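PDB 4APM: apical membrane antigen 1 from Babesia divergens, which probably acts at the moving junction through which apicomplexan parasites such as this one invade host cells. Local coordinates for residues A[237-242]-A[329-334]; A[258-263]-A[313-318]; A[224-229]-A[340-345]; A[241-246]-A[323-328]. All blocks are in the same frame, centred on the assembly; numbering follows the deposited sequence.

Interaction 1: A[237-242]-A[329-334]; sequences AIESAF and IEETPN
I238 and I329 meet at about a right angle, and this crossing is the apolar centre of a contact between two loops. With CG2 set anti to the backbone N of I238 and CG1 beside it (chi1 -76°), the two branches of I238 take different partners: CG2 lies 3.7 Å from I329 CG2, while the longer arm carries CD1 to 3.7 Å from P333 CA. A branched side chain thus bridges two points of the opposite loop. The methyl CG2 of I329 also presses on the backbone carbonyl of E239, whose oxygen is gripped by a water. That water donates to E239 O at 2.7 Å and accepts from E330 N at 2.8 Å, coupling two backbones that do not pair directly here.

Farther out, two extended glutamates, E239 and E331, converge obliquely with their carboxylate planes 65° apart. E239 OE2 and E331 OE2 approach to 3.5 Å, a like-charged pair. A second water donates to both, at 3.0 Å to E239 OE2 and 2.8 Å to E331 OE2, which should ease the repulsion; a raised pKa on one acid would be a plausible consequence. At the other end A241 CB rests 4.0 Å from E330 OE2, a van der Waals contact at the edge of the interface.

The two loops link neighbouring sheets: 237-242 connects strand 234-237 to strand 242-245, whereas the loop 329-334 leads from strand 325-329 to strand 335-339. I329 packs on F227, W316 and N318, and P333 leans on F227, W316 and M16 of helix 8-16, so the isoleucine crossing lies beside strands 225-231 and 316-320.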
loop_
_atom_site.group_PDB
_atom_site.type_symbol
_atom_site.label_atom_id
_atom_site.label_comp_id
_atom_site.label_asym_id
_atom_site.label_seq_id
_atom_site.Cartn_x
_atom_site.Cartn_y
_atom_site.Cartn_z
ATOM N N ALA A 237 16.046 -5.592 11.070
ATOM C CA ALA A 237 14.890 -6.183 10.410
ATOM C C ALA A 237 13.756 -6.431 11.400
ATOM O O ALA A 237 13.983 -6.966 12.501
ATOM C CB ALA A 237 15.286 -7.482 9.722
ATOM N N ILE A 238 12.538 -6.053 11.001
ATOM C CA ILE A 238 11.347 -6.238 11.834
ATOM C C ILE A 238 10.851 -7.684 11.743
ATOM O O ILE A 238 10.741 -8.247 10.642
ATOM C CB ILE A 238 10.216 -5.258 11.417
ATOM C CG1 ILE A 238 10.517 -3.868 11.913
ATOM C CG2 ILE A 238 8.867 -5.699 11.968
ATOM C CD1 ILE A 238 9.774 -2.795 11.153
ATOM N N GLU A 239 10.509 -8.268 12.892
ATOM C CA GLU A 239 10.045 -9.662 12.954
ATOM C C GLU A 239 8.691 -9.831 12.265
ATOM O O GLU A 239 7.862 -8.915 12.244
ATOM C CB GLU A 239 9.940 -10.135 14.407
ATOM C CG GLU A 239 8.957 -9.315 15.221
ATOM C CD GLU A 239 8.624 -9.941 16.561
ATOM O OE1 GLU A 239 9.144 -11.044 16.870
ATOM O OE2 GLU A 239 7.812 -9.334 17.293
ATOM N N SER A 240 8.474 -11.006 11.699
ATOM C CA SER A 240 7.259 -11.269 10.961
ATOM C C SER A 240 6.100 -11.360 11.930
ATOM O O SER A 240 6.250 -11.914 13.022
ATOM C CB SER A 240 7.402 -12.580 10.206
ATOM O OG SER A 240 8.652 -12.626 9.566
ATOM N N ALA A 241 4.948 -10.813 11.545
ATOM C CA ALA A 241 3.691 -11.171 12.194
ATOM C C ALA A 241 3.316 -12.585 11.763
ATOM O O ALA A 241 2.878 -13.401 12.569
ATOM C CB ALA A 241 2.576 -10.178 11.823
ATOM N N PHE A 242 3.468 -12.872 10.476
ATOM C CA PHE A 242 3.400 -14.255 10.004
ATOM C C PHE A 242 4.123 -14.312 8.689
ATOM O O PHE A 242 4.433 -13.271 8.115
ATOM C CB PHE A 242 1.947 -14.759 9.883
ATOM C CG PHE A 242 1.180 -14.156 8.733
ATOM C CD1 PHE A 242 1.199 -14.756 7.471
ATOM C CD2 PHE A 242 0.434 -12.989 8.910
ATOM C CE1 PHE A 242 0.508 -14.195 6.410
ATOM C CE2 PHE A 242 -0.262 -12.426 7.851
ATOM C CZ PHE A 242 -0.223 -13.026 6.595
ATOM N N ILE A 329 4.406 -7.980 8.292
ATOM C CA ILE A 329 4.762 -7.343 9.554
ATOM C C ILE A 329 3.702 -6.337 10.010
ATOM O O ILE A 329 2.913 -5.848 9.225
ATOM C CB ILE A 329 6.138 -6.643 9.495
ATOM C CG1 ILE A 329 6.149 -5.536 8.426
ATOM C CG2 ILE A 329 7.258 -7.681 9.318
ATOM C CD1 ILE A 329 7.398 -4.669 8.424
ATOM N N GLU A 330 3.701 -6.036 11.298
ATOM C CA GLU A 330 2.672 -5.192 11.841
ATOM C C GLU A 330 3.206 -4.033 12.660
ATOM O O GLU A 330 2.423 -3.257 13.195
ATOM C CB GLU A 330 1.659 -6.006 12.650
ATOM C CG GLU A 330 2.163 -6.512 14.001
ATOM C CD GLU A 330 1.208 -7.533 14.599
ATOM O OE1 GLU A 330 -0.010 -7.496 14.289
ATOM O OE2 GLU A 330 1.681 -8.409 15.339
ATOM N N GLU A 331 4.528 -3.913 12.744
ATOM C CA GLU A 331 5.141 -2.768 13.397
ATOM C C GLU A 331 5.504 -1.743 12.340
ATOM O O GLU A 331 5.870 -2.104 11.203
ATOM C CB GLU A 331 6.401 -3.191 14.165
ATOM C CG GLU A 331 6.159 -4.217 15.271
ATOM C CD GLU A 331 7.459 -4.790 15.843
ATOM O OE1 GLU A 331 8.518 -4.106 15.757
ATOM O OE2 GLU A 331 7.424 -5.929 16.373
ATOM N N THR A 332 5.457 -0.475 12.724
ATOM C CA THR A 332 5.721 0.608 11.794
ATOM C C THR A 332 7.212 0.648 11.465
ATOM O O THR A 332 8.033 0.708 12.358
ATOM C CB THR A 332 5.265 1.955 12.383
ATOM O OG1 THR A 332 3.855 1.924 12.609
ATOM C CG2 THR A 332 5.577 3.091 11.433
ATOM N N PRO A 333 7.575 0.544 10.179
ATOM C CA PRO A 333 9.007 0.636 9.880
ATOM C C PRO A 333 9.492 2.078 10.002
ATOM O O PRO A 333 8.723 3.017 9.723
ATOM C CB PRO A 333 9.092 0.192 8.417
ATOM C CG PRO A 333 7.791 -0.485 8.123
ATOM C CD PRO A 333 6.777 0.173 9.000
ATOM N N ASN A 334 10.748 2.254 10.413
ATOM C CA ASN A 334 11.373 3.588 10.418
ATOM C C ASN A 334 12.814 3.590 9.880
ATOM O O ASN A 334 13.501 4.617 9.928
ATOM C CB ASN A 334 11.281 4.272 11.808
ATOM C CG ASN A 334 12.128 3.579 12.873
ATOM O OD1 ASN A 334 13.124 2.925 12.562
ATOM N ND2 ASN A 334 11.729 3.721 14.142
HETATM O O HOH W 1 5.657 -7.426 12.779
HETATM O O HOH W 2 5.624 -8.008 15.819
#

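Interaction 2: A[258-263]-A[313-318]; sequences ENAAAD and GMNWAN
The carboxamide of N315 reaches across to the backbone of A261, a side-chain amide holding a backbone N-H of an irregular loop. Its CG is anti to the carbonyl carbon (chi1 -60°), and OD1 accepts from A261 N at 3.0 Å. The bond is nearly straight, 166° at the hydrogen, and the N-H lies in the plane of the amide. The same oxygen lies 3.6 Å from A260 CB. ND2, on the other arm, donates to G311 O, so both ends of the amide are engaged and its rotation is fixed.

M314, centre of an inverse gamma turn just ahead of strand 316-320, donates its backbone N to N259 O at 3.1 Å. The contact therefore joins the turn leading into that strand to the loop after helix 249-257. The residues between the two segments include a disordered stretch, consistent with the mobile domain II loop known from AMA1 relatives.

M314 extends beyond CG and passes beside N259, its SD 4.0 Å from N259 CB; the same side chain packs on V328 and F242. M314 O, for its part, receives a CA-H contact from A260 CA at 3.5 Å. Behind the amide, N315 CB sits over the centre of the W316 ring, 3.7 Å above its plane.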
loop_
_atom_site.group_PDB
_atom_site.type_symbol
_atom_site.label_atom_id
_atom_site.label_comp_id
_atom_site.label_asym_id
_atom_site.label_seq_id
_atom_site.Cartn_x
_atom_site.Cartn_y
_atom_site.Cartn_z
ATOM N N GLU A 258 -4.977 -8.589 2.731
ATOM C CA GLU A 258 -6.107 -9.199 3.423
ATOM C C GLU A 258 -6.080 -8.915 4.920
ATOM O O GLU A 258 -7.098 -9.069 5.585
ATOM C CB GLU A 258 -6.078 -10.716 3.248
ATOM C CG GLU A 258 -6.296 -11.183 1.839
ATOM C CD GLU A 258 -6.484 -12.688 1.780
ATOM O OE1 GLU A 258 -5.961 -13.393 2.683
ATOM O OE2 GLU A 258 -7.186 -13.154 0.853
ATOM N N ASN A 259 -4.888 -8.593 5.443
ATOM C CA ASN A 259 -4.642 -8.444 6.878
ATOM C C ASN A 259 -4.346 -7.010 7.231
ATOM O O ASN A 259 -3.969 -6.702 8.375
ATOM C CB ASN A 259 -3.468 -9.336 7.286
ATOM C CG ASN A 259 -3.802 -10.818 7.164
ATOM O OD1 ASN A 259 -3.368 -11.513 6.223
ATOM N ND2 ASN A 259 -4.670 -11.278 8.038
ATOM N N ALA A 260 -4.455 -6.133 6.228
ATOM C CA ALA A 260 -4.101 -4.735 6.381
ATOM C C ALA A 260 -5.205 -4.064 7.184
ATOM O O ALA A 260 -6.235 -4.678 7.473
ATOM C CB ALA A 260 -3.935 -4.059 5.003
ATOM N N ALA A 261 -4.967 -2.812 7.551
ATOM C CA ALA A 261 -5.955 -1.979 8.240
ATOM C C ALA A 261 -7.338 -2.116 7.604
ATOM O O ALA A 261 -7.492 -1.918 6.388
ATOM C CB ALA A 261 -5.509 -0.527 8.211
ATOM N N ALA A 262 -8.336 -2.393 8.450
ATOM C CA ALA A 262 -9.709 -2.666 8.028
ATOM C C ALA A 262 -10.653 -2.004 9.015
ATOM O O ALA A 262 -10.597 -2.290 10.200
ATOM C CB ALA A 262 -9.972 -4.190 7.998
ATOM N N ASP A 263 -11.526 -1.128 8.532
ATOM C CA ASP A 263 -12.457 -0.424 9.404
ATOM C C ASP A 263 -13.777 -1.216 9.696
ATOM O O ASP A 263 -14.828 -0.623 9.945
ATOM C CB ASP A 263 -12.784 0.946 8.810
ATOM C CG ASP A 263 -11.562 1.863 8.721
ATOM O OD1 ASP A 263 -10.606 1.696 9.505
ATOM O OD2 ASP A 263 -11.559 2.766 7.852
ATOM N N GLY A 313 -2.750 -1.891 11.310
ATOM C CA GLY A 313 -2.929 -3.211 10.719
ATOM C C GLY A 313 -1.628 -3.793 10.193
ATOM O O GLY A 313 -0.547 -3.201 10.341
ATOM N N MET A 314 -1.686 -4.986 9.624
ATOM C CA MET A 314 -0.473 -5.520 9.016
ATOM C C MET A 314 -0.300 -4.950 7.624
ATOM O O MET A 314 -0.697 -5.586 6.647
ATOM C CB MET A 314 -0.536 -7.028 8.955
ATOM C CG MET A 314 -0.967 -7.630 10.270
ATOM S SD MET A 314 -0.768 -9.419 10.249
ATOM C CE MET A 314 -1.616 -9.831 11.772
ATOM N N ASN A 315 0.353 -3.791 7.540
ATOM C CA ASN A 315 0.338 -2.932 6.347
ATOM C C ASN A 315 1.561 -3.013 5.417
ATOM O O ASN A 315 1.641 -2.266 4.444
ATOM C CB ASN A 315 0.149 -1.461 6.763
ATOM C CG ASN A 315 -1.158 -1.224 7.512
ATOM O OD1 ASN A 315 -2.157 -1.923 7.284
ATOM N ND2 ASN A 315 -1.180 -0.183 8.367
ATOM N N TRP A 316 2.538 -3.842 5.774
ATOM C CA TRP A 316 3.854 -3.850 5.116
ATOM C C TRP A 316 4.302 -5.274 5.052
ATOM O O TRP A 316 3.914 -6.102 5.910
ATOM C CB TRP A 316 4.891 -3.044 5.914
ATOM C CG TRP A 316 4.417 -1.726 6.507
ATOM C CD1 TRP A 316 4.582 -0.447 5.968
ATOM C CD2 TRP A 316 3.755 -1.510 7.808
ATOM N NE1 TRP A 316 4.052 0.518 6.821
ATOM C CE2 TRP A 316 3.537 -0.062 7.930
ATOM C CE3 TRP A 316 3.290 -2.344 8.816
ATOM C CZ2 TRP A 316 2.940 0.500 9.043
ATOM C CZ3 TRP A 316 2.686 -1.755 9.951
ATOM C CH2 TRP A 316 2.524 -0.366 10.055
ATOM N N ALA A 317 5.059 -5.600 4.006
ATOM C CA ALA A 317 5.607 -6.952 3.837
ATOM C C ALA A 317 6.971 -6.900 3.164
ATOM O O ALA A 317 7.261 -5.976 2.387
ATOM C CB ALA A 317 4.654 -7.829 3.026
ATOM N N ASN A 318 7.807 -7.882 3.493
ATOM C CA ASN A 318 9.085 -8.094 2.824
ATOM C C ASN A 318 8.983 -9.300 1.958
ATOM O O ASN A 318 8.689 -10.388 2.437
ATOM C CB ASN A 318 10.166 -8.365 3.844
ATOM C CG ASN A 318 10.218 -7.311 4.906
ATOM O OD1 ASN A 318 9.587 -7.457 5.949
ATOM N ND2 ASN A 318 10.892 -6.204 4.618
#

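Interaction 3: A[224-229]-A[340-345]; sequences DAIFGR and AGSFAM
D224, A225 and F227 join A340 through M345 in a buried contact between two sheets: strand 225-231 belongs to a mixed sheet, strand 342-346 is an outer strand of a separate antiparallel one. The short strands come within 5.0 Å of each other at 48°, crossing instead of pairing side by side.

Packing dominates at the F227 end. A344 CB stands over one face of the ring, 3.5 Å from its centroid and displaced toward CZ, a CH-pi contact. M345 O approaches the edge in the ring plane, 3.3 Å from CE2, while W316 meets the same ring edge-to-face. A225 CB adds a 4.0 Å contact to A344 CB.

Polar bonds take over where both chains turn a corner. S342 O accepts from A225 N at 2.9 Å. In return S342 OG, held anti to its own backbone N (chi1 162°), donates to A225 O at 2.5 Å, short enough that its exact geometry is doubtful. The D224 carboxylate is divided: OD1 receives G341 N at 3.1 Å, nearly along its C-O axis, and OD2 is bonded to S408 OG. Bonds to G341 N and S408 OG would be expected to stabilise negative charge on this buried acid.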
loop_
_atom_site.group_PDB
_atom_site.type_symbol
_atom_site.label_atom_id
_atom_site.label_comp_id
_atom_site.label_asym_id
_atom_site.label_seq_id
_atom_site.Cartn_x
_atom_site.Cartn_y
_atom_site.Cartn_z
ATOM N N ASP A 224 15.464 -4.102 -3.309
ATOM C CA ASP A 224 16.670 -4.412 -2.512
ATOM C C ASP A 224 16.573 -3.963 -1.064
ATOM O O ASP A 224 17.582 -3.583 -0.461
ATOM C CB ASP A 224 17.926 -3.823 -3.162
ATOM C CG ASP A 224 18.140 -4.328 -4.565
ATOM O OD1 ASP A 224 18.039 -5.549 -4.809
ATOM O OD2 ASP A 224 18.360 -3.497 -5.443
ATOM N N ALA A 225 15.362 -4.001 -0.504
ATOM C CA ALA A 225 15.112 -3.441 0.842
ATOM C C ALA A 225 14.344 -4.384 1.726
ATOM O O ALA A 225 13.405 -5.063 1.280
ATOM C CB ALA A 225 14.373 -2.110 0.743
ATOM N N ILE A 226 14.718 -4.371 2.997
ATOM C CA ILE A 226 13.998 -5.043 4.052
ATOM C C ILE A 226 13.621 -3.959 5.062
ATOM O O ILE A 226 14.448 -3.102 5.390
ATOM C CB ILE A 226 14.904 -6.038 4.791
ATOM C CG1 ILE A 226 15.358 -7.166 3.864
ATOM C CG2 ILE A 226 14.221 -6.575 6.053
ATOM C CD1 ILE A 226 16.487 -7.986 4.454
ATOM N N PHE A 227 12.371 -3.980 5.520
ATOM C CA PHE A 227 11.881 -3.022 6.531
ATOM C C PHE A 227 12.515 -3.279 7.900
ATOM O O PHE A 227 12.570 -4.420 8.345
ATOM C CB PHE A 227 10.364 -3.171 6.692
ATOM C CG PHE A 227 9.573 -2.618 5.555
ATOM C CD1 PHE A 227 9.712 -1.290 5.182
ATOM C CD2 PHE A 227 8.612 -3.402 4.915
ATOM C CE1 PHE A 227 8.953 -0.754 4.161
ATOM C CE2 PHE A 227 7.825 -2.852 3.916
ATOM C CZ PHE A 227 8.004 -1.529 3.527
ATOM N N GLY A 228 12.911 -2.216 8.596
ATOM C CA GLY A 228 13.450 -2.359 9.945
ATOM C C GLY A 228 13.034 -1.247 10.894
ATOM O O GLY A 228 12.401 -0.266 10.490
ATOM N N ARG A 229 13.413 -1.392 12.159
ATOM C CA ARG A 229 13.401 -0.265 13.086
ATOM C C ARG A 229 14.780 -0.027 13.687
ATOM O O ARG A 229 15.548 -0.971 13.927
ATOM C CB ARG A 229 12.348 -0.467 14.198
ATOM C CG ARG A 229 10.898 -0.468 13.685
ATOM C CD ARG A 229 9.886 -0.788 14.779
ATOM N NE ARG A 229 9.991 0.146 15.897
ATOM C CZ ARG A 229 9.588 1.417 15.862
ATOM N NH1 ARG A 229 9.040 1.919 14.766
ATOM N NH2 ARG A 229 9.725 2.184 16.934
ATOM N N ALA A 340 19.960 -7.479 -1.591
ATOM C CA ALA A 340 19.621 -7.741 -2.993
ATOM C C ALA A 340 18.509 -8.757 -3.127
ATOM O O ALA A 340 18.533 -9.789 -2.467
ATOM C CB ALA A 340 20.855 -8.222 -3.755
ATOM N N GLY A 341 17.564 -8.483 -4.025
ATOM C CA GLY A 341 16.446 -9.384 -4.284
ATOM C C GLY A 341 15.245 -9.239 -3.355
ATOM O O GLY A 341 14.190 -9.837 -3.597
ATOM N N SER A 342 15.388 -8.455 -2.289
ATOM C CA SER A 342 14.260 -8.237 -1.385
ATOM C C SER A 342 13.396 -7.019 -1.752
ATOM O O SER A 342 13.927 -5.960 -2.142
ATOM C CB SER A 342 14.740 -8.121 0.060
ATOM O OG SER A 342 13.727 -7.512 0.854
ATOM N N PHE A 343 12.077 -7.139 -1.576
ATOM C CA PHE A 343 11.170 -6.021 -1.897
ATOM C C PHE A 343 10.337 -5.596 -0.697
ATOM O O PHE A 343 9.687 -6.425 -0.071
ATOM C CB PHE A 343 10.264 -6.385 -3.065
ATOM C CG PHE A 343 10.978 -6.448 -4.391
ATOM C CD1 PHE A 343 11.670 -7.606 -4.780
ATOM C CD2 PHE A 343 10.986 -5.343 -5.250
ATOM C CE1 PHE A 343 12.334 -7.669 -6.002
ATOM C CE2 PHE A 343 11.630 -5.410 -6.477
ATOM C CZ PHE A 343 12.295 -6.574 -6.860
ATOM N N ALA A 344 10.381 -4.315 -0.352
ATOM C CA ALA A 344 9.671 -3.834 0.822
ATOM C C ALA A 344 8.372 -3.254 0.305
ATOM O O ALA A 344 8.379 -2.250 -0.403
ATOM C CB ALA A 344 10.485 -2.760 1.546
ATOM N N MET A 345 7.270 -3.928 0.597
ATOM C CA MET A 345 5.976 -3.598 0.002
ATOM C C MET A 345 4.967 -3.109 1.050
ATOM O O MET A 345 5.098 -3.439 2.237
ATOM C CB MET A 345 5.455 -4.826 -0.718
ATOM C CG MET A 345 6.480 -5.328 -1.747
ATOM S SD MET A 345 5.904 -6.823 -2.497
ATOM C CE MET A 345 4.741 -6.161 -3.700
#

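Interaction 4: A[241-246]-A[323-328]; sequences AFEEFT and TGLCRV
L325 CD1 and V328 CG1 make CH-pi contacts over the faces of F245 and F242 across an antiparallel pair of strands, 242-245 and 325-328, which opens with a classic beta bulge. L325 CD1 stands over the centre of the F245 ring, 3.8 Å from its centroid and 6° off the normal, while T323 O lies at the ring edge. On the opposite face of the sheet, V328 CG1 lies 4.0 Å from the F242 ring centroid.

The backbone between these two faces sets the register. F242 with V328 and E244 with C326 are hydrogen-bonded pairs, E243 with R327 and F245 with L325 non-hydrogen-bonded ones. At the bulge V328 O takes both A241 N, at 2.6 Å, and F242 N, a weak bond at 3.3 Å.

E243 and R327 lie side by side, yet E243 OE2 stays 4.4 Å from R327 NE, beyond a salt bridge. Each is positioned by the adjoining loop: E243 OE2 bonds S240 OG, and R327 NH1 bonds I238 O and S240 OG.

The C326–C252 disulfide ties the strand to helix 249-257, consistent with the PAN-like domains of AMA1. Before the strand, T323 OG1 accepts L325 N at 3.2 Å in an ST turn.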
loop_
_atom_site.group_PDB
_atom_site.type_symbol
_atom_site.label_atom_id
_atom_site.label_comp_id
_atom_site.label_asym_id
_atom_site.label_seq_id
_atom_site.Cartn_x
_atom_site.Cartn_y
_atom_site.Cartn_z
ATOM N N ALA A 241 4.948 -10.813 11.545
ATOM C CA ALA A 241 3.691 -11.171 12.194
ATOM C C ALA A 241 3.316 -12.585 11.763
ATOM O O ALA A 241 2.878 -13.401 12.569
ATOM C CB ALA A 241 2.576 -10.178 11.823
ATOM N N PHE A 242 3.468 -12.872 10.476
ATOM C CA PHE A 242 3.400 -14.255 10.004
ATOM C C PHE A 242 4.123 -14.312 8.689
ATOM O O PHE A 242 4.433 -13.271 8.115
ATOM C CB PHE A 242 1.947 -14.759 9.883
ATOM C CG PHE A 242 1.180 -14.156 8.733
ATOM C CD1 PHE A 242 1.199 -14.756 7.471
ATOM C CD2 PHE A 242 0.434 -12.989 8.910
ATOM C CE1 PHE A 242 0.508 -14.195 6.410
ATOM C CE2 PHE A 242 -0.262 -12.426 7.851
ATOM C CZ PHE A 242 -0.223 -13.026 6.595
ATOM N N GLU A 243 4.500 -15.518 8.273
ATOM C CA GLU A 243 5.250 -15.697 7.038
ATOM C C GLU A 243 4.647 -16.804 6.220
ATOM O O GLU A 243 4.112 -17.766 6.784
ATOM C CB GLU A 243 6.674 -16.104 7.318
ATOM C CG GLU A 243 7.277 -15.539 8.572
ATOM C CD GLU A 243 8.745 -15.802 8.609
ATOM O OE1 GLU A 243 9.147 -16.914 8.201
ATOM O OE2 GLU A 243 9.488 -14.864 8.942
ATOM N N GLU A 244 4.792 -16.683 4.896
ATOM C CA GLU A 244 4.429 -17.741 3.945
ATOM C C GLU A 244 5.198 -17.598 2.656
ATOM O O GLU A 244 5.533 -16.473 2.234
ATOM C CB GLU A 244 2.945 -17.734 3.644
ATOM C CG GLU A 244 2.189 -18.789 4.436
ATOM C CD GLU A 244 0.861 -18.261 4.904
ATOM O OE1 GLU A 244 0.285 -17.484 4.136
ATOM O OE2 GLU A 244 0.419 -18.578 6.039
ATOM N N PHE A 245 5.522 -18.741 2.056
ATOM C CA PHE A 245 6.125 -18.757 0.729
ATOM C C PHE A 245 5.061 -18.417 -0.271
ATOM O O PHE A 245 3.950 -18.949 -0.179
ATOM C CB PHE A 245 6.735 -20.139 0.444
ATOM C CG PHE A 245 8.013 -20.387 1.205
ATOM C CD1 PHE A 245 9.215 -19.857 0.758
ATOM C CD2 PHE A 245 7.998 -21.093 2.411
ATOM C CE1 PHE A 245 10.390 -20.056 1.482
ATOM C CE2 PHE A 245 9.163 -21.298 3.141
ATOM C CZ PHE A 245 10.364 -20.782 2.680
ATOM N N THR A 246 5.363 -17.471 -1.171
ATOM C CA THR A 246 4.432 -17.082 -2.214
ATOM C C THR A 246 5.153 -17.138 -3.565
ATOM O O THR A 246 6.372 -17.156 -3.611
ATOM C CB THR A 246 3.828 -15.660 -1.981
ATOM O OG1 THR A 246 4.856 -14.686 -2.084
ATOM C CG2 THR A 246 3.176 -15.531 -0.575
ATOM N N THR A 323 13.972 -16.377 -2.510
ATOM C CA THR A 323 13.398 -17.522 -1.806
ATOM C C THR A 323 11.875 -17.636 -1.997
ATOM O O THR A 323 11.278 -18.723 -1.829
ATOM C CB THR A 323 13.710 -17.467 -0.289
ATOM O OG1 THR A 323 13.229 -16.235 0.271
ATOM C CG2 THR A 323 15.207 -17.571 -0.033
ATOM N N GLY A 324 11.240 -16.512 -2.293
ATOM C CA GLY A 324 9.789 -16.444 -2.307
ATOM C C GLY A 324 9.172 -16.292 -0.926
ATOM O O GLY A 324 7.944 -16.326 -0.774
ATOM N N LEU A 325 9.989 -16.098 0.100
ATOM C CA LEU A 325 9.397 -15.947 1.410
ATOM C C LEU A 325 8.785 -14.549 1.578
ATOM O O LEU A 325 9.466 -13.532 1.441
ATOM C CB LEU A 325 10.367 -16.296 2.524
ATOM C CG LEU A 325 9.791 -16.322 3.948
ATOM C CD1 LEU A 325 8.825 -17.483 4.162
ATOM C CD2 LEU A 325 10.920 -16.425 4.946
ATOM N N CYS A 326 7.485 -14.531 1.855
ATOM C CA CYS A 326 6.770 -13.315 2.135
ATOM C C CYS A 326 6.627 -13.150 3.660
ATOM O O CYS A 326 5.980 -13.956 4.304
ATOM C CB CYS A 326 5.386 -13.369 1.478
ATOM S SG CYS A 326 4.344 -11.915 1.774
ATOM N N ARG A 327 7.248 -12.120 4.234
ATOM C CA ARG A 327 7.110 -11.879 5.666
ATOM C C ARG A 327 6.198 -10.678 5.920
ATOM O O ARG A 327 6.595 -9.545 5.681
ATOM C CB ARG A 327 8.472 -11.656 6.325
ATOM C CG ARG A 327 9.472 -12.799 6.138
ATOM C CD ARG A 327 10.633 -12.675 7.142
ATOM N NE ARG A 327 11.360 -11.400 7.014
ATOM C CZ ARG A 327 11.319 -10.392 7.897
ATOM N NH1 ARG A 327 10.612 -10.483 9.032
ATOM N NH2 ARG A 327 12.033 -9.298 7.672
ATOM N N VAL A 328 4.981 -10.914 6.386
ATOM C CA VAL A 328 4.140 -9.792 6.722
ATOM C C VAL A 328 4.324 -9.302 8.154
ATOM O O VAL A 328 4.603 -10.095 9.058
ATOM C CB VAL A 328 2.693 -9.861 6.148
ATOM C CG1 VAL A 328 2.455 -11.107 5.311
ATOM C CG2 VAL A 328 1.610 -9.559 7.178
#

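Overall arrangement
Interaction 3 is the most fully buried, with an acid and two carbonyls bonded between two sheets. Interactions 1, 2 and 4 are partly buried, and interaction 4 is the most exposed, four of its twelve touching residues lying at the surface. It is an antiparallel strand pair with a bulge at one end and is the most backbone-driven. Interaction 1 continues from it through A241 and F242, and swaps direct backbone pairing for waters and an isoleucine crossing. Interaction 2 feeds strand 316-320 into the sheet that interactions 3 and 4 also reach, and uses one backbone bond and one asparagine amide. W316 O pairs with I329 N, and A317 O with M345 N, so interaction 2 is coupled to interactions 1 and 3.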